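Protein-L-isoaspartate O-methyltransferase beta-aspartate methyltransferase (Plasmodium falciparum, PDB 2PBF) probably methylates the free alpha-carboxyl group of abnormal L-isoaspartyl residues in damaged proteins, using S-adenosyl-L-methionine as methyl donor. Local coordinates at residues A[104-118]-A[135-149]. Numbering follows the deposited sequence.
Sequences VLENKNSYVIGLERV and ELLKIDNFKIIHKNI. With SAH (S-adenosyl-L-homocysteine), chain C.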
loop_
_atom_site.group_PDB
_atom_site.type_symbol
_atom_site.label_atom_id
_atom_site.label_comp_id
_atom_site.label_asym_id
_atom_site.label_seq_id
_atom_site.Cartn_x
_atom_site.Cartn_y
_atom_site.Cartn_z
ATOM N N VAL A 104 -13.051 5.232 4.855
ATOM C CA VAL A 104 -12.641 6.007 6.028
ATOM C C VAL A 104 -13.445 7.293 6.179
ATOM O O VAL A 104 -13.566 7.827 7.289
ATOM C CB VAL A 104 -11.124 6.337 6.042
ATOM C CG1 VAL A 104 -10.301 5.061 6.167
ATOM C CG2 VAL A 104 -10.742 7.106 4.807
ATOM N N LEU A 105 -14.005 7.787 5.079
ATOM C CA LEU A 105 -14.763 9.054 5.111
ATOM C C LEU A 105 -16.124 8.932 5.819
ATOM O O LEU A 105 -16.508 9.827 6.578
ATOM C CB LEU A 105 -14.936 9.630 3.693
ATOM C CG LEU A 105 -13.726 10.296 3.019
ATOM C CD1 LEU A 105 -14.081 10.644 1.556
ATOM C CD2 LEU A 105 -13.273 11.533 3.773
ATOM N N GLU A 106 -16.827 7.822 5.587
ATOM C CA GLU A 106 -18.131 7.557 6.213
ATOM C C GLU A 106 -18.036 6.641 7.446
ATOM O O GLU A 106 -18.823 6.787 8.392
ATOM C CB GLU A 106 -19.133 6.972 5.205
ATOM C CG GLU A 106 -19.673 7.959 4.177
ATOM C CD GLU A 106 -20.541 7.301 3.074
ATOM O OE1 GLU A 106 -20.857 6.074 3.141
ATOM O OE2 GLU A 106 -20.896 8.024 2.111
ATOM N N ASN A 107 -17.070 5.726 7.446
ATOM C CA ASN A 107 -16.920 4.751 8.521
ATOM C C ASN A 107 -15.812 5.146 9.512
ATOM O O ASN A 107 -14.610 5.087 9.204
ATOM C CB ASN A 107 -16.706 3.361 7.930
ATOM C CG ASN A 107 -16.933 2.234 8.926
ATOM O OD1 ASN A 107 -16.576 2.326 10.085
ATOM N ND2 ASN A 107 -17.526 1.148 8.453
ATOM N N LYS A 108 -16.222 5.526 10.722
ATOM C CA LYS A 108 -15.285 6.043 11.736
ATOM C C LYS A 108 -14.453 4.948 12.366
ATOM O O LYS A 108 -13.445 5.230 13.011
ATOM C CB LYS A 108 -16.040 6.819 12.835
ATOM C CG LYS A 108 -16.741 8.074 12.321
ATOM C CD LYS A 108 -17.662 8.689 13.378
ATOM C CE LYS A 108 -18.674 9.633 12.715
ATOM N NZ LYS A 108 -19.640 8.790 11.915
ATOM N N ASN A 109 -14.881 3.703 12.196
ATOM C CA ASN A 109 -14.121 2.567 12.693
ATOM C C ASN A 109 -13.041 2.124 11.727
ATOM O O ASN A 109 -12.096 1.464 12.134
ATOM C CB ASN A 109 -15.013 1.379 13.014
ATOM C CG ASN A 109 -15.848 1.590 14.264
ATOM O OD1 ASN A 109 -17.026 1.293 14.261
ATOM N ND2 ASN A 109 -15.245 2.093 15.317
ATOM N N SER A 110 -13.205 2.463 10.455
ATOM C CA SER A 110 -12.160 2.232 9.452
ATOM C C SER A 110 -10.952 3.054 9.825
ATOM O O SER A 110 -11.079 4.189 10.289
ATOM C CB SER A 110 -12.628 2.659 8.075
ATOM O OG SER A 110 -13.535 1.723 7.547
ATOM N N TYR A 111 -9.770 2.470 9.659
ATOM C CA TYR A 111 -8.567 3.195 9.911
ATOM C C TYR A 111 -7.483 2.875 8.863
ATOM O O TYR A 111 -7.189 1.700 8.595
ATOM C CB TYR A 111 -8.102 2.868 11.313
ATOM C CG TYR A 111 -6.940 3.684 11.778
ATOM C CD1 TYR A 111 -7.110 5.005 12.195
ATOM C CD2 TYR A 111 -5.669 3.139 11.806
ATOM C CE1 TYR A 111 -6.009 5.757 12.636
ATOM C CE2 TYR A 111 -4.584 3.876 12.227
ATOM C CZ TYR A 111 -4.758 5.180 12.641
ATOM O OH TYR A 111 -3.659 5.887 13.082
ATOM N N VAL A 112 -6.886 3.921 8.288
ATOM C CA VAL A 112 -5.788 3.746 7.327
ATOM C C VAL A 112 -4.587 4.634 7.669
ATOM O O VAL A 112 -4.730 5.844 7.876
ATOM C CB VAL A 112 -6.253 3.997 5.876
ATOM C CG1 VAL A 112 -5.103 3.766 4.857
ATOM C CG2 VAL A 112 -7.442 3.102 5.535
ATOM N N ILE A 113 -3.402 4.030 7.729
ATOM C CA ILE A 113 -2.188 4.799 8.015
ATOM C C ILE A 113 -1.107 4.473 6.982
ATOM O O ILE A 113 -0.912 3.312 6.657
ATOM C CB ILE A 113 -1.708 4.635 9.531
ATOM C CG1 ILE A 113 -0.604 5.616 9.890
ATOM C CG2 ILE A 113 -1.232 3.226 9.869
ATOM C CD1 ILE A 113 -0.242 5.598 11.411
ATOM N N GLY A 114 -0.463 5.505 6.426
ATOM C CA GLY A 114 0.716 5.324 5.587
ATOM C C GLY A 114 1.971 5.696 6.357
ATOM O O GLY A 114 2.029 6.742 6.988
ATOM N N LEU A 115 2.973 4.832 6.335
ATOM C CA LEU A 115 4.284 5.178 6.896
ATOM C C LEU A 115 5.286 5.342 5.771
ATOM O O LEU A 115 5.400 4.475 4.903
ATOM C CB LEU A 115 4.780 4.075 7.834
ATOM C CG LEU A 115 4.540 4.125 9.344
ATOM C CD1 LEU A 115 3.125 4.560 9.761
ATOM C CD2 LEU A 115 4.884 2.759 9.938
ATOM N N GLU A 116 6.021 6.449 5.807
ATOM C CA GLU A 116 7.015 6.746 4.797
ATOM C C GLU A 116 8.306 7.283 5.447
ATOM O O GLU A 116 8.278 8.275 6.195
ATOM C CB GLU A 116 6.445 7.713 3.758
ATOM C CG GLU A 116 7.479 8.284 2.830
ATOM C CD GLU A 116 8.203 7.202 2.040
ATOM O OE1 GLU A 116 7.570 6.206 1.636
ATOM O OE2 GLU A 116 9.410 7.336 1.839
ATOM N N ARG A 117 9.427 6.623 5.158
ATOM C CA ARG A 117 10.708 6.968 5.785
ATOM C C ARG A 117 11.278 8.290 5.312
ATOM O O ARG A 117 11.979 8.973 6.071
ATOM C CB ARG A 117 11.731 5.838 5.645
ATOM C CG ARG A 117 12.608 5.840 4.402
ATOM C CD ARG A 117 13.647 4.675 4.451
ATOM N NE ARG A 117 14.937 5.077 5.014
ATOM C CZ ARG A 117 15.828 5.875 4.408
ATOM N NH1 ARG A 117 16.971 6.159 5.031
ATOM N NH2 ARG A 117 15.602 6.384 3.188
ATOM N N VAL A 118 10.940 8.671 4.083
ATOM C CA VAL A 118 11.490 9.875 3.448
ATOM C C VAL A 118 10.500 11.023 3.475
ATOM O O VAL A 118 9.364 10.913 2.983
ATOM C CB VAL A 118 11.968 9.601 1.977
ATOM C CG1 VAL A 118 12.763 10.764 1.445
ATOM C CG2 VAL A 118 12.790 8.329 1.892
ATOM N N GLU A 135 -10.429 15.991 1.363
ATOM C CA GLU A 135 -11.255 15.569 2.489
ATOM C C GLU A 135 -10.542 14.546 3.391
ATOM O O GLU A 135 -10.787 14.503 4.592
ATOM C CB GLU A 135 -12.603 15.039 1.987
ATOM C CG GLU A 135 -12.534 13.822 1.050
ATOM C CD GLU A 135 -12.495 14.168 -0.441
ATOM O OE1 GLU A 135 -12.006 15.252 -0.801
ATOM O OE2 GLU A 135 -12.964 13.337 -1.253
ATOM N N LEU A 136 -9.646 13.752 2.793
ATOM C CA LEU A 136 -8.825 12.780 3.509
ATOM C C LEU A 136 -7.867 13.366 4.552
ATOM O O LEU A 136 -7.494 12.683 5.478
ATOM C CB LEU A 136 -8.052 11.899 2.507
ATOM C CG LEU A 136 -8.860 10.884 1.673
ATOM C CD1 LEU A 136 -7.952 9.990 0.823
ATOM C CD2 LEU A 136 -9.738 10.029 2.567
ATOM N N LEU A 137 -7.455 14.623 4.424
ATOM C CA LEU A 137 -6.520 15.134 5.431
ATOM C C LEU A 137 -7.215 16.030 6.445
ATOM O O LEU A 137 -6.571 16.788 7.173
ATOM C CB LEU A 137 -5.266 15.784 4.824
ATOM C CG LEU A 137 -4.810 15.271 3.458
ATOM C CD1 LEU A 137 -5.241 16.287 2.423
ATOM C CD2 LEU A 137 -3.323 15.074 3.392
ATOM N N LYS A 138 -8.537 15.894 6.498
ATOM C CA LYS A 138 -9.359 16.545 7.513
ATOM C C LYS A 138 -9.851 15.535 8.568
ATOM O O LYS A 138 -10.455 15.916 9.559
ATOM C CB LYS A 138 -10.554 17.251 6.859
ATOM C CG LYS A 138 -10.199 18.428 5.915
ATOM C CD LYS A 138 -9.259 19.460 6.584
ATOM C CE LYS A 138 -8.869 20.584 5.618
ATOM N NZ LYS A 138 -9.909 21.670 5.506
ATOM N N ILE A 139 -9.586 14.246 8.363
ATOM C CA ILE A 139 -10.171 13.239 9.226
ATOM C C ILE A 139 -9.184 12.591 10.189
ATOM O O ILE A 139 -7.976 12.656 9.990
ATOM C CB ILE A 139 -10.970 12.213 8.418
ATOM C CG1 ILE A 139 -10.016 11.362 7.542
ATOM C CG2 ILE A 139 -12.057 12.956 7.623
ATOM C CD1 ILE A 139 -10.689 10.430 6.584
ATOM N N ASP A 140 -9.716 11.963 11.230
ATOM C CA ASP A 140 -8.889 11.374 12.275
ATOM C C ASP A 140 -8.393 9.993 11.891
ATOM O O ASP A 140 -7.400 9.517 12.447
ATOM C CB ASP A 140 -9.685 11.219 13.577
ATOM C CG ASP A 140 -9.804 12.524 14.371
ATOM O OD1 ASP A 140 -8.914 13.400 14.246
ATOM O OD2 ASP A 140 -10.800 12.649 15.134
ATOM N N ASN A 141 -9.122 9.329 10.987
ATOM C CA ASN A 141 -8.849 7.935 10.686
ATOM C C ASN A 141 -8.120 7.678 9.338
ATOM O O ASN A 141 -8.203 6.594 8.782
ATOM C CB ASN A 141 -10.140 7.093 10.829
ATOM C CG ASN A 141 -11.235 7.530 9.889
ATOM O OD1 ASN A 141 -11.259 8.664 9.438
ATOM N ND2 ASN A 141 -12.123 6.629 9.566
ATOM N N PHE A 142 -7.438 8.700 8.825
ATOM C CA PHE A 142 -6.518 8.555 7.708
ATOM C C PHE A 142 -5.308 9.421 8.011
ATOM O O PHE A 142 -5.460 10.583 8.400
ATOM C CB PHE A 142 -7.178 8.957 6.368
ATOM C CG PHE A 142 -6.223 8.910 5.190
ATOM C CD1 PHE A 142 -6.094 7.745 4.444
ATOM C CD2 PHE A 142 -5.393 9.999 4.882
ATOM C CE1 PHE A 142 -5.165 7.653 3.375
ATOM C CE2 PHE A 142 -4.460 9.916 3.807
ATOM C CZ PHE A 142 -4.376 8.751 3.038
ATOM N N LYS A 143 -4.105 8.855 7.895
ATOM C CA LYS A 143 -2.890 9.652 8.082
ATOM C C LYS A 143 -1.724 9.124 7.258
ATOM O O LYS A 143 -1.621 7.918 7.029
ATOM C CB LYS A 143 -2.437 9.637 9.545
ATOM C CG LYS A 143 -3.348 10.332 10.516
ATOM C CD LYS A 143 -3.221 9.735 11.915
ATOM C CE LYS A 143 -4.590 9.778 12.614
ATOM N NZ LYS A 143 -4.529 10.321 13.997
ATOM N N ILE A 144 -0.844 10.039 6.853
ATOM C CA ILE A 144 0.476 9.704 6.315
ATOM C C ILE A 144 1.510 10.259 7.275
ATOM O O ILE A 144 1.576 11.464 7.485
ATOM C CB ILE A 144 0.742 10.345 4.927
ATOM C CG1 ILE A 144 -0.373 10.033 3.925
ATOM C CG2 ILE A 144 2.147 9.934 4.413
ATOM C CD1 ILE A 144 -0.469 8.560 3.478
ATOM N N ILE A 145 2.295 9.353 7.848
ATOM C CA ILE A 145 3.300 9.637 8.867
ATOM C C ILE A 145 4.716 9.519 8.287
ATOM O O ILE A 145 5.004 8.590 7.538
ATOM C CB ILE A 145 3.169 8.613 10.063
ATOM C CG1 ILE A 145 1.725 8.524 10.578
ATOM C CG2 ILE A 145 4.082 8.950 11.199
ATOM C CD1 ILE A 145 1.032 9.859 10.790
ATOM N N HIS A 146 5.588 10.461 8.641
ATOM C CA HIS A 146 7.033 10.327 8.410
ATOM C C HIS A 146 7.662 9.376 9.428
ATOM O O HIS A 146 7.888 9.742 10.575
ATOM C CB HIS A 146 7.704 11.695 8.453
ATOM C CG HIS A 146 9.176 11.660 8.187
ATOM N ND1 HIS A 146 10.032 12.634 8.641
ATOM C CD2 HIS A 146 9.943 10.760 7.529
ATOM C CE1 HIS A 146 11.266 12.345 8.265
ATOM N NE2 HIS A 146 11.239 11.211 7.591
ATOM N N LYS A 147 7.948 8.153 9.000
ATOM C CA LYS A 147 8.391 7.103 9.910
ATOM C C LYS A 147 9.033 5.931 9.186
ATOM O O LYS A 147 8.530 5.452 8.175
ATOM C CB LYS A 147 7.200 6.579 10.730
ATOM C CG LYS A 147 7.546 5.532 11.800
ATOM C CD LYS A 147 7.631 6.218 13.153
ATOM C CE LYS A 147 8.694 5.622 14.044
ATOM N NZ LYS A 147 8.581 6.232 15.407
ATOM N N ASN A 148 10.131 5.450 9.747
ATOM C CA ASN A 148 10.726 4.200 9.340
ATOM C C ASN A 148 10.144 3.083 10.192
ATOM O O ASN A 148 10.126 3.179 11.418
ATOM C CB ASN A 148 12.243 4.246 9.532
ATOM C CG ASN A 148 12.940 3.032 8.970
ATOM O OD1 ASN A 148 12.452 1.896 9.071
ATOM N ND2 ASN A 148 14.089 3.267 8.352
ATOM N N ILE A 149 9.686 2.021 9.534
ATOM C CA ILE A 149 8.996 0.922 10.198
ATOM C C ILE A 149 9.901 0.221 11.221
ATOM O O ILE A 149 9.421 -0.389 12.187
ATOM C CB ILE A 149 8.426 -0.076 9.151
ATOM C CG1 ILE A 149 7.553 -1.149 9.814
ATOM C CG2 ILE A 149 9.548 -0.724 8.316
ATOM C CD1 ILE A 149 6.318 -0.629 10.519
HETATM N N SAH C . 3.369 2.185 -2.534
HETATM C CA SAH C . 4.388 3.153 -3.013
HETATM C CB SAH C . 5.713 2.447 -3.151
HETATM C CG SAH C . 6.823 3.490 -3.173
HETATM S SD SAH C . 8.441 2.728 -3.318
HETATM C C SAH C . 4.001 3.847 -4.324
HETATM O O SAH C . 3.545 3.167 -5.246
HETATM O OXT SAH C . 4.135 5.089 -4.469
HETATM C "C5'" SAH C . 8.598 2.209 -1.591
HETATM C "C4'" SAH C . 8.632 3.331 -0.553
HETATM O "O4'" SAH C . 9.071 2.760 0.647
HETATM C "C3'" SAH C . 9.565 4.502 -0.827
HETATM O "O3'" SAH C . 8.805 5.699 -0.865
HETATM C "C2'" SAH C . 10.556 4.485 0.326
HETATM O "O2'" SAH C . 10.921 5.782 0.742
HETATM C "C1'" SAH C . 9.764 3.751 1.389
HETATM N N9 SAH C . 10.559 3.044 2.417
HETATM C C8 SAH C . 11.727 2.367 2.212
HETATM N N7 SAH C . 12.106 1.819 3.389
HETATM C C5 SAH C . 11.217 2.154 4.352
HETATM C C6 SAH C . 11.149 1.886 5.723
HETATM N N6 SAH C . 12.067 1.170 6.359
HETATM N N1 SAH C . 10.079 2.350 6.445
HETATM C C2 SAH C . 9.102 3.103 5.823
HETATM N N3 SAH C . 9.202 3.366 4.480
HETATM C C4 SAH C . 10.238 2.906 3.745
#
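G114 and I144 sit side by side where two parallel strands, 111-116 and 142-146, pair in the Rossmann-like fold of this methyltransferase; helix 119-132 makes the beta-alpha-beta crossover between them, and 142-146 is one of the two edge strands of the sheet. The ladder runs from V112 N on N141 O to K147 N on E116 O, and its straightest bond is at the centre, I145 N to G114 O, 2.8 Å with an N-H...O angle of 178°. The tight face bears V112, F142 and I144, where helices 93-101 and 119-132 cover the sheet. I144 CD1 lies 4.0 Å from G114 CA, over the strand position that carries no side chain, and the F142 ring brings CD1 against V112 CB. At the solvent end of this helix-covered face, H146 turns the edge of its ring to R117 O, with a weak bond from NE2. At the N-terminal end N141, its CG between backbone N and carbonyl carbon (chi1 61°), turns its amide into the 104-110 loop. ND2 donates to V104 O in the carbonyl plane, on a lone pair, and to S110 O at 2.8 Å, tilted 35° from that carbonyl's plane. Beside it V104 CG2 meets the methyl tips of L136 and I139. The other face is looser along its outer strand: exposed K143 passes the Y111 hydroxyl with its CD, and partly exposed I145 leans CG1 on I113 CD1 at 3.6 Å. The C-terminal ends form the cofactor-product site. E116 OE1 accepts from ribose O3' of S-adenosyl-L-homocysteine and from G90 N, while OE2 faces O2' at a doubtfully short distance. R117 CD lies 3.4 Å from adenine N7. I149 N donates to adenine N1, and adenine N6 donates to N148 OD1.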